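Local coordinates for predicted protein (Acinetobacter sp. RUH2624, PDB 4MEA) that hydrolyses epoxides, as a secreted Cif-type virulence factor with the alpha/beta hydrolase fold, at residues A32-L37 / M73-M78; P160-A165 / R251-L256. All blocks are in the same frame, centred on the assembly; numbering follows the deposited sequence.

Contact 1: A32-L37 / M73-M78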
# COMPACT_ATOMS: atom_id res chain seq x y z
N ALA A 32 -5.37 -31.39 -4.16
CA ALA A 32 -5.16 -32.59 -3.35
C ALA A 32 -6.15 -32.65 -2.19
O ALA A 32 -6.18 -31.75 -1.35
CB ALA A 32 -3.73 -32.65 -2.83
N TYR A 33 -6.95 -33.71 -2.15
CA TYR A 33 -7.96 -33.91 -1.10
C TYR A 33 -7.69 -35.24 -0.39
O TYR A 33 -7.56 -36.26 -1.06
CB TYR A 33 -9.35 -33.94 -1.74
CG TYR A 33 -9.50 -33.00 -2.93
CD1 TYR A 33 -9.67 -31.64 -2.75
CD2 TYR A 33 -9.47 -33.49 -4.24
CE1 TYR A 33 -9.79 -30.77 -3.83
CE2 TYR A 33 -9.59 -32.63 -5.33
CZ TYR A 33 -9.75 -31.27 -5.11
OH TYR A 33 -9.87 -30.40 -6.17
N ALA A 34 -7.63 -35.25 0.94
CA ALA A 34 -7.34 -36.48 1.67
C ALA A 34 -8.50 -37.48 1.63
O ALA A 34 -9.65 -37.11 1.37
CB ALA A 34 -6.95 -36.17 3.11
N LYS A 35 -8.19 -38.76 1.86
CA LYS A 35 -9.22 -39.80 1.88
C LYS A 35 -10.31 -39.40 2.87
O LYS A 35 -10.02 -38.99 3.99
CB LYS A 35 -8.63 -41.15 2.28
CG LYS A 35 -9.64 -42.29 2.24
CD LYS A 35 -9.16 -43.50 3.02
CE LYS A 35 -9.17 -43.23 4.52
NZ LYS A 35 -8.80 -44.44 5.30
N GLY A 36 -11.56 -39.52 2.43
CA GLY A 36 -12.69 -39.10 3.24
C GLY A 36 -13.33 -37.85 2.67
O GLY A 36 -14.49 -37.55 2.94
N LEU A 37 -12.57 -37.11 1.87
CA LEU A 37 -13.03 -35.84 1.33
C LEU A 37 -13.36 -35.97 -0.15
O LEU A 37 -12.71 -36.71 -0.89
CB LEU A 37 -11.97 -34.75 1.55
CG LEU A 37 -11.60 -34.52 3.02
CD1 LEU A 37 -10.53 -33.43 3.20
CD2 LEU A 37 -12.85 -34.19 3.82
N MET A 73 -6.89 -24.61 3.04
CA MET A 73 -6.36 -24.16 4.32
C MET A 73 -7.06 -24.88 5.47
O MET A 73 -6.52 -24.98 6.56
CB MET A 73 -6.49 -22.64 4.49
CG MET A 73 -7.93 -22.11 4.65
SD MET A 73 -7.94 -20.45 5.39
CE MET A 73 -7.64 -20.81 7.12
N TRP A 74 -8.26 -25.39 5.20
CA TRP A 74 -9.05 -26.01 6.25
C TRP A 74 -8.84 -27.52 6.40
O TRP A 74 -9.29 -28.11 7.38
CB TRP A 74 -10.54 -25.71 6.02
CG TRP A 74 -10.87 -24.24 5.95
CD1 TRP A 74 -11.27 -23.55 4.84
CD2 TRP A 74 -10.84 -23.30 7.03
NE1 TRP A 74 -11.49 -22.22 5.17
CE2 TRP A 74 -11.24 -22.05 6.51
CE3 TRP A 74 -10.52 -23.40 8.39
CZ2 TRP A 74 -11.32 -20.90 7.30
CZ3 TRP A 74 -10.61 -22.25 9.17
CH2 TRP A 74 -11.00 -21.02 8.63
N GLU A 75 -8.15 -28.14 5.45
CA GLU A 75 -8.08 -29.60 5.38
C GLU A 75 -7.78 -30.32 6.71
O GLU A 75 -8.47 -31.28 7.07
CB GLU A 75 -7.12 -30.07 4.28
CG GLU A 75 -7.23 -31.56 3.96
CD GLU A 75 -6.27 -32.02 2.88
OE1 GLU A 75 -5.17 -31.45 2.77
OE2 GLU A 75 -6.63 -32.94 2.11
N PRO A 76 -6.75 -29.88 7.44
CA PRO A 76 -6.45 -30.62 8.68
C PRO A 76 -7.57 -30.55 9.71
O PRO A 76 -7.80 -31.52 10.43
CB PRO A 76 -5.16 -29.97 9.19
CG PRO A 76 -5.01 -28.70 8.44
CD PRO A 76 -5.72 -28.87 7.13
N VAL A 77 -8.28 -29.42 9.78
CA VAL A 77 -9.42 -29.28 10.68
C VAL A 77 -10.59 -30.13 10.21
O VAL A 77 -11.28 -30.75 11.02
CB VAL A 77 -9.89 -27.81 10.79
CG1 VAL A 77 -11.06 -27.69 11.77
CG2 VAL A 77 -8.74 -26.90 11.21
N MET A 78 -10.80 -30.14 8.90
CA MET A 78 -11.85 -30.95 8.30
C MET A 78 -11.65 -32.42 8.64
O MET A 78 -12.59 -33.11 9.02
CB MET A 78 -11.86 -30.77 6.78
CG MET A 78 -12.32 -29.39 6.34
SD MET A 78 -12.11 -29.15 4.57
CE MET A 78 -13.51 -30.03 3.86
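E75 reaches from helix 75-81 to the loop residue A34, and this contact carries the polar half of the interface. Its OE2 accepts the backbone N-H of A34 at 2.8 Å from N, and the donor lies nearly along the C-O axis of the carboxylate. The N-H...O angle of 134° makes the bond distinctly bent. With CG anti to the backbone N (chi1 -168°) and the chain extended beyond it, the carboxylate is held well out from the helix. E75 OE2 also lies against the methyl of A34, 3.4 Å from A34 CB. The other oxygen, OE1, forms a salt bridge with K72, whose NZ also donates to the carbonyl of A32. One lysine thus ties the acid to the loop a second time.

The apolar half centres on L37. The L37 and E75 side chains cross obliquely, L37 CD1 lying 3.9 Å from E75 CG, in the aliphatic part of the glutamate. The other branch, CD2, approaches the terminal methyl of M78, with 4.2 Å from L37 CD2 to M78 CE. V52 of strand 47-54 touches both L37 and M78 and continues this apolar patch into the sheet.

Within the loop, residues A34 to L37 make a type II beta turn, closed by L37 N to A34 O at 3.0 Å. G36 takes the positive phi (108°) of its third position. The turn leads into outermost strand 37-44, while helix 75-81 links parallel neighbours 61-64 and 87-90, a beta-alpha-beta crossover of the alpha/beta hydrolase fold.

Contact 2: P160-A165 / R251-L256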
# COMPACT_ATOMS: atom_id res chain seq x y z
N PRO A 160 -10.07 -8.23 10.05
CA PRO A 160 -11.23 -7.44 10.44
C PRO A 160 -12.41 -7.74 9.52
O PRO A 160 -12.22 -8.10 8.36
CB PRO A 160 -10.75 -5.99 10.23
CG PRO A 160 -9.66 -6.10 9.22
CD PRO A 160 -8.97 -7.40 9.52
N ILE A 161 -13.62 -7.62 10.06
CA ILE A 161 -14.83 -7.59 9.27
C ILE A 161 -14.93 -6.15 8.76
O ILE A 161 -14.73 -5.21 9.53
CB ILE A 161 -16.06 -7.92 10.15
CG1 ILE A 161 -15.95 -9.34 10.71
CG2 ILE A 161 -17.36 -7.75 9.36
CD1 ILE A 161 -16.81 -9.61 11.95
N PRO A 162 -15.21 -5.97 7.47
CA PRO A 162 -15.35 -4.61 6.94
C PRO A 162 -16.29 -3.74 7.77
O PRO A 162 -17.43 -4.10 8.03
CB PRO A 162 -15.93 -4.84 5.55
CG PRO A 162 -15.31 -6.15 5.13
CD PRO A 162 -15.30 -6.99 6.40
N ASP A 163 -15.79 -2.59 8.21
CA ASP A 163 -16.62 -1.58 8.85
C ASP A 163 -15.91 -0.24 8.68
O ASP A 163 -14.95 -0.15 7.92
CB ASP A 163 -16.94 -1.93 10.33
CG ASP A 163 -15.80 -1.61 11.30
OD1 ASP A 163 -14.64 -1.46 10.87
OD2 ASP A 163 -16.06 -1.52 12.52
N ARG A 164 -16.40 0.79 9.36
CA ARG A 164 -15.92 2.15 9.16
C ARG A 164 -14.42 2.25 9.45
O ARG A 164 -13.73 3.11 8.91
CB ARG A 164 -16.69 3.13 10.05
CG ARG A 164 -16.42 2.88 11.53
CD ARG A 164 -17.42 3.56 12.45
NE ARG A 164 -17.07 3.30 13.85
CZ ARG A 164 -17.85 3.59 14.88
NH1 ARG A 164 -19.03 4.17 14.68
NH2 ARG A 164 -17.44 3.30 16.12
N ALA A 165 -13.93 1.37 10.32
CA ALA A 165 -12.52 1.41 10.71
C ALA A 165 -11.58 1.01 9.56
O ALA A 165 -10.39 1.30 9.58
CB ALA A 165 -12.28 0.54 11.94
N ARG A 251 -20.29 -0.14 3.78
CA ARG A 251 -21.61 0.48 3.85
C ARG A 251 -22.65 -0.57 4.19
O ARG A 251 -23.55 -0.34 5.00
CB ARG A 251 -21.95 1.14 2.51
CG ARG A 251 -23.44 1.45 2.33
CD ARG A 251 -23.65 2.77 1.62
NE ARG A 251 -25.04 2.97 1.21
CZ ARG A 251 -26.05 3.22 2.03
NH1 ARG A 251 -25.85 3.28 3.35
NH2 ARG A 251 -27.27 3.40 1.54
N GLN A 252 -22.52 -1.75 3.59
CA GLN A 252 -23.49 -2.80 3.81
C GLN A 252 -23.48 -3.29 5.25
O GLN A 252 -24.54 -3.48 5.84
CB GLN A 252 -23.25 -3.96 2.84
CG GLN A 252 -23.53 -3.58 1.39
CD GLN A 252 -22.95 -4.57 0.42
OE1 GLN A 252 -22.27 -5.52 0.81
NE2 GLN A 252 -23.23 -4.37 -0.87
N ASN A 253 -22.29 -3.50 5.80
CA ASN A 253 -22.20 -3.99 7.17
C ASN A 253 -22.61 -2.94 8.18
O ASN A 253 -23.23 -3.24 9.19
CB ASN A 253 -20.79 -4.54 7.48
CG ASN A 253 -20.50 -5.85 6.75
OD1 ASN A 253 -21.43 -6.54 6.31
ND2 ASN A 253 -19.22 -6.18 6.60
N GLU A 254 -22.23 -1.69 7.92
CA GLU A 254 -22.62 -0.60 8.81
C GLU A 254 -24.14 -0.47 8.86
O GLU A 254 -24.73 -0.19 9.91
CB GLU A 254 -21.98 0.71 8.35
CG GLU A 254 -20.47 0.79 8.60
CD GLU A 254 -20.12 0.92 10.08
OE1 GLU A 254 -20.95 1.43 10.85
OE2 GLU A 254 -19.00 0.51 10.47
N ALA A 255 -24.78 -0.68 7.71
CA ALA A 255 -26.24 -0.62 7.64
C ALA A 255 -26.87 -1.73 8.48
O ALA A 255 -27.85 -1.50 9.19
CB ALA A 255 -26.72 -0.69 6.19
N LEU A 256 -26.31 -2.93 8.40
CA LEU A 256 -26.78 -4.04 9.22
C LEU A 256 -26.60 -3.74 10.70
O LEU A 256 -27.50 -3.95 11.50
CB LEU A 256 -26.07 -5.35 8.84
CG LEU A 256 -26.41 -5.92 7.45
CD1 LEU A 256 -25.40 -6.97 7.03
CD2 LEU A 256 -27.82 -6.50 7.44
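An Asx turn at D163, in the loop that leaves strand 151-157, is where P162, D163 and R164 meet N253 and E254 of helix 246-258. The turn itself is made by D163 OD1, which takes the backbone N-H of A165 at 3.0 Å from N, the donor lying well above the carboxylate plane.

Two successive helix residues then grip the loop backbone. N253 ND2 donates to P162 O at 3.1 Å; the bond is nearly straight (164°), and the acceptor lies almost in the plane of the amide. The same nitrogen rests beside apolar groups, 3.7 Å from I161 CG2 and equally far from P162 CB. Helix 136-146 touches N253 through Y141 and P142.

E254 works from its tip. Its chain bends at chi2 (-71°), and OE2 accepts the backbone N-H of R164 at 2.8 Å from N. The donor comes on the anti side of the carboxylate, somewhat out of its plane, with an N-H...O angle of 150°. Packing around this oxygen is close, with D163 CB only 3.2 Å from E254 OE2.

The two acids also bring like charges together, D163 OD2 and E254 OE2 being 4.1 Å apart. R287 NH1 forms a salt bridge to both atoms and would be expected to offset their repulsion.

The result is a side-chain-to-backbone join between a loop following inner strand 151-157 and a helix preceding strand 267-272, the interval in which alpha/beta-hydrolase epoxide hydrolases carry their cap insertion.

Overall arrangement
Contact 1 closes before contact 2 opens along the chain, and the two lie on opposite sides of the chain's centre, their centres about 32 Å apart and their nearest atoms about 13 Å apart. Both lie in segments flanking the eight-stranded sheet. Contact 1 belongs to its early strands: outermost strand 37-44 and the helix crossing from 61-64 to 87-90, with helix 307-323 as a neighbour. Contact 2 follows strand 151-157 and precedes strand 267-272, beside helices 136-146 and 279-288. In both places a glutamate side chain accepts a backbone N-H of the facing segment and also bridges to a basic side chain.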